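Local structure of putative adhesin (Bacteroides thetaiotaomicron, 4QDG) at residues A205-T208 and R212-V215; V155-Q158 and P164-D167. The protein is a FimB/Mfa2-family outer-membrane lipoprotein that probably helps attach pili to the cell surface and so serves adhesion. One frame throughout, in Å; residues are numbered along the deposited sequence.

Interaction 1 of 2, residues A205-T208 and R212-V215; sequences AGFT and REVV
Arg212 meets Thr208 twice, once through each end of its backbone. Its carbonyl O accepts a hydrogen bond from Thr208 N at 2.8 Å. Its own N makes a weak, bent bond of 3.3 Å to Thr208 OG1. That hydroxyl stands between the backbone N and the carbonyl carbon of Thr208 (chi1 69°), which turns it toward Arg212, just before strand 213-223. Thr208 OG1 also receives a weak bond from Glu210 N within the turn. The two side chains run alongside each other, but the guanidinium leads away to a salt bridge with Glu163.

Glu213 pairs with Phe207 as an antiparallel non-hydrogen-bonded pair, both side chains on one face. Glu213 CG lies over a face of the Phe207 ring, 4.3 Å from its centroid, in a CH-pi contact. The extended chain carries the carboxylate on to Ser204 OG.

Val214 uses both its N and its O toward strand 199-207. Its N gives an almost straight bond (176°) to Gly206 O, and its O accepts one from Ala205 N at 2.8 Å. On the opposite face from Phe207, its two methyls divide the work: CG2 meets Thr208 CG2 at 3.7 Å, and CG1 meets Ala205 CB at 3.9 Å. Gln158 of strand 140-159 touches Val214 and Ala205 here.

This is the exposed tip of an antiparallel beta hairpin, formed by strands 199-207 and 213-223.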
loop_
_atom_site.group_PDB
_atom_site.type_symbol
_atom_site.label_atom_id
_atom_site.label_comp_id
_atom_site.label_asym_id
_atom_site.label_seq_id
_atom_site.Cartn_x
_atom_site.Cartn_y
_atom_site.Cartn_z
ATOM N N ALA A 205 2.392 27.035 3.072
ATOM C CA ALA A 205 2.481 26.614 4.470
ATOM C C ALA A 205 2.058 27.783 5.385
ATOM O O ALA A 205 2.439 27.845 6.556
ATOM C CB ALA A 205 3.896 26.150 4.796
ATOM N N GLY A 206 1.273 28.712 4.838
ATOM C CA GLY A 206 0.812 29.857 5.602
ATOM C C GLY A 206 1.703 31.065 5.425
ATOM O O GLY A 206 2.396 31.184 4.414
ATOM N N PHE A 207 1.684 31.970 6.410
ATOM C CA PHE A 207 2.409 33.231 6.392
ATOM C C PHE A 207 3.269 33.455 7.615
ATOM O O PHE A 207 2.950 32.966 8.692
ATOM C CB PHE A 207 1.392 34.385 6.300
ATOM C CG PHE A 207 0.657 34.414 4.980
ATOM C CD1 PHE A 207 -0.464 33.616 4.770
ATOM C CD2 PHE A 207 1.117 35.198 3.930
ATOM C CE1 PHE A 207 -1.098 33.585 3.525
ATOM C CE2 PHE A 207 0.481 35.173 2.686
ATOM C CZ PHE A 207 -0.619 34.361 2.491
ATOM N N THR A 208 4.351 34.224 7.441
ATOM C CA THR A 208 5.231 34.647 8.523
ATOM C C THR A 208 4.604 35.900 9.179
ATOM O O THR A 208 3.732 36.541 8.578
ATOM C CB THR A 208 6.668 34.933 8.026
ATOM O OG1 THR A 208 6.690 36.108 7.206
ATOM C CG2 THR A 208 7.310 33.742 7.331
ATOM N N ARG A 212 4.675 37.434 4.895
ATOM C CA ARG A 212 5.273 36.731 3.767
ATOM C C ARG A 212 4.757 35.295 3.702
ATOM O O ARG A 212 4.749 34.599 4.718
ATOM C CB ARG A 212 6.805 36.760 3.894
ATOM C CG ARG A 212 7.461 38.055 3.394
ATOM C CD ARG A 212 7.712 38.052 1.893
ATOM N NE ARG A 212 8.208 36.755 1.405
ATOM C CZ ARG A 212 9.481 36.365 1.407
ATOM N NH1 ARG A 212 10.435 37.182 1.842
ATOM N NH2 ARG A 212 9.812 35.165 0.950
ATOM N N GLU A 213 4.318 34.852 2.513
ATOM C CA GLU A 213 3.837 33.482 2.339
ATOM C C GLU A 213 4.997 32.504 2.387
ATOM O O GLU A 213 6.051 32.770 1.817
ATOM C CB GLU A 213 3.089 33.347 1.016
ATOM C CG GLU A 213 2.251 32.092 0.872
ATOM C CD GLU A 213 1.456 32.003 -0.415
ATOM O OE1 GLU A 213 1.219 33.050 -1.062
ATOM O OE2 GLU A 213 1.026 30.879 -0.752
ATOM N N VAL A 214 4.807 31.377 3.100
ATOM C CA VAL A 214 5.794 30.307 3.191
ATOM C C VAL A 214 5.453 29.314 2.082
ATOM O O VAL A 214 4.366 28.722 2.083
ATOM C CB VAL A 214 5.856 29.635 4.597
ATOM C CG1 VAL A 214 6.976 28.578 4.656
ATOM C CG2 VAL A 214 6.030 30.685 5.688
ATOM N N VAL A 215 6.368 29.174 1.118
ATOM C CA VAL A 215 6.186 28.312 -0.050
ATOM C C VAL A 215 7.137 27.138 0.087
ATOM O O VAL A 215 8.352 27.297 0.234
ATOM C CB VAL A 215 6.356 29.075 -1.394
ATOM C CG1 VAL A 215 6.207 28.126 -2.587
ATOM C CG2 VAL A 215 5.354 30.214 -1.504
#

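Interaction 2 of 2, residues V155-Q158 and P164-D167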
loop_
_atom_site.group_PDB
_atom_site.type_symbol
_atom_site.label_atom_id
_atom_site.label_comp_id
_atom_site.label_asym_id
_atom_site.label_seq_id
_atom_site.Cartn_x
_atom_site.Cartn_y
_atom_site.Cartn_z
ATOM N N VAL A 155 6.470 14.000 0.374
ATOM C CA VAL A 155 7.708 14.555 0.888
ATOM C C VAL A 155 7.658 16.048 0.715
ATOM O O VAL A 155 7.452 16.520 -0.395
ATOM C CB VAL A 155 8.953 13.915 0.208
ATOM C CG1 VAL A 155 10.240 14.478 0.796
ATOM C CG2 VAL A 155 8.922 12.379 0.350
ATOM N N VAL A 156 7.861 16.805 1.809
ATOM C CA VAL A 156 7.840 18.259 1.784
ATOM C C VAL A 156 9.210 18.828 2.199
ATOM O O VAL A 156 9.820 18.345 3.148
ATOM C CB VAL A 156 6.684 18.825 2.648
ATOM C CG1 VAL A 156 6.756 20.352 2.780
ATOM C CG2 VAL A 156 5.325 18.414 2.078
ATOM N N LEU A 157 9.694 19.833 1.442
ATOM C CA LEU A 157 10.917 20.575 1.744
ATOM C C LEU A 157 10.492 21.973 2.115
ATOM O O LEU A 157 9.792 22.623 1.346
ATOM C CB LEU A 157 11.932 20.567 0.591
ATOM C CG LEU A 157 12.300 19.227 -0.047
ATOM C CD1 LEU A 157 13.331 19.430 -1.107
ATOM C CD2 LEU A 157 12.812 18.228 1.005
ATOM N N GLN A 158 10.814 22.392 3.354
ATOM C CA GLN A 158 10.411 23.674 3.916
ATOM C C GLN A 158 11.586 24.420 4.510
ATOM O O GLN A 158 12.326 23.858 5.295
ATOM C CB GLN A 158 9.364 23.433 5.002
ATOM C CG GLN A 158 8.818 24.722 5.657
ATOM C CD GLN A 158 7.519 24.499 6.385
ATOM O OE1 GLN A 158 6.798 23.518 6.144
ATOM N NE2 GLN A 158 7.169 25.434 7.255
ATOM N N PRO A 164 11.163 30.728 0.184
ATOM C CA PRO A 164 10.639 29.633 -0.660
ATOM C C PRO A 164 11.628 28.492 -0.963
ATOM O O PRO A 164 12.836 28.612 -0.749
ATOM C CB PRO A 164 10.189 30.348 -1.936
ATOM C CG PRO A 164 10.919 31.643 -1.937
ATOM C CD PRO A 164 11.131 32.029 -0.523
ATOM N N VAL A 165 11.070 27.333 -1.357
ATOM C CA VAL A 165 11.799 26.147 -1.809
ATOM C C VAL A 165 11.246 25.823 -3.197
ATOM O O VAL A 165 10.037 25.658 -3.350
ATOM C CB VAL A 165 11.793 24.922 -0.864
ATOM C CG1 VAL A 165 12.638 23.792 -1.455
ATOM C CG2 VAL A 165 12.315 25.283 0.514
ATOM N N ASP A 166 12.123 25.829 -4.217
ATOM C CA ASP A 166 11.721 25.517 -5.589
ATOM C C ASP A 166 11.854 24.027 -5.793
ATOM O O ASP A 166 12.967 23.504 -5.750
ATOM C CB ASP A 166 12.575 26.313 -6.588
ATOM C CG ASP A 166 12.296 26.042 -8.057
ATOM O OD1 ASP A 166 11.276 25.383 -8.361
ATOM O OD2 ASP A 166 13.070 26.533 -8.907
ATOM N N ASP A 167 10.723 23.342 -6.008
ATOM C CA ASP A 167 10.676 21.892 -6.206
ATOM C C ASP A 167 11.499 21.434 -7.408
ATOM O O ASP A 167 12.014 20.319 -7.400
ATOM C CB ASP A 167 9.228 21.424 -6.393
ATOM C CG ASP A 167 8.605 21.918 -7.683
ATOM O OD1 ASP A 167 8.353 23.126 -7.785
ATOM O OD2 ASP A 167 8.436 21.100 -8.613
#
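Leu157 and Val165 carry the contact. The side-chain contact is apolar; Val165 also packs against the Leu157 carbonyl. Leu157 CB faces Val165 CG1 at 3.9 Å. Val165 has CG1 anti to its backbone N (chi1 -178°) and CG2 beside that N. The two methyls spread along the strand. CG1 sits at the Leu157 side chain. CG2 lies farther on, by the Leu157 carbonyl, 3.8 Å from its O. Val165 CB is equally close to Leu157 O. CG2 also comes within 4.2 Å of Gln158 C, so the valine reaches the strand backbone as well as a side chain. The Gln158 side chain leaves from the other face of the strand.

No hydrogen bond joins the two segments. The closest pair of CA atoms, those of Gln158 and Val165, is 6.4 Å apart, wider than the spacing between paired strands. Polar backbone groups bond to other partners instead. The backbone of Leu157 pairs with Ala217 of strand 213-223, and Val165 O accepts a bond from Gln202 NE2.

Both contact residues are buried. Phe170 touches Leu157 and Val165 alike, while Phe172 and Leu285 lie against Leu157.

The contact is plain core packing, away from the magnesium sites. A connecting loop folds back and lays one valine over the end of strand 140-159. Leu157 and Val165 thus join the apolar core where the sheet containing strand 170-176 meets strand 140-159.

From the N terminus, interaction 2 comes first. Strand 140-159 runs through 155-158, and the chain turns back so that 164-167 closes a short loop on it. The chain then passes through strands 170-176, 180-181 and 193-195. Interaction 1 follows, closing the turn between strands 199-207 and 213-223. The two loops are in series and neither nests nor crosses. The centres of interactions 1 and 2 are about 12 Å apart, and the two contacts touch. Val215 O and Val165 N are 3.1 Å apart, a probable hydrogen bond, and Val215 CB packs on Pro164 CB. Strand 213-223 also neighbours strand 140-159, so the hairpin tip, the loop and the strand end are tied together.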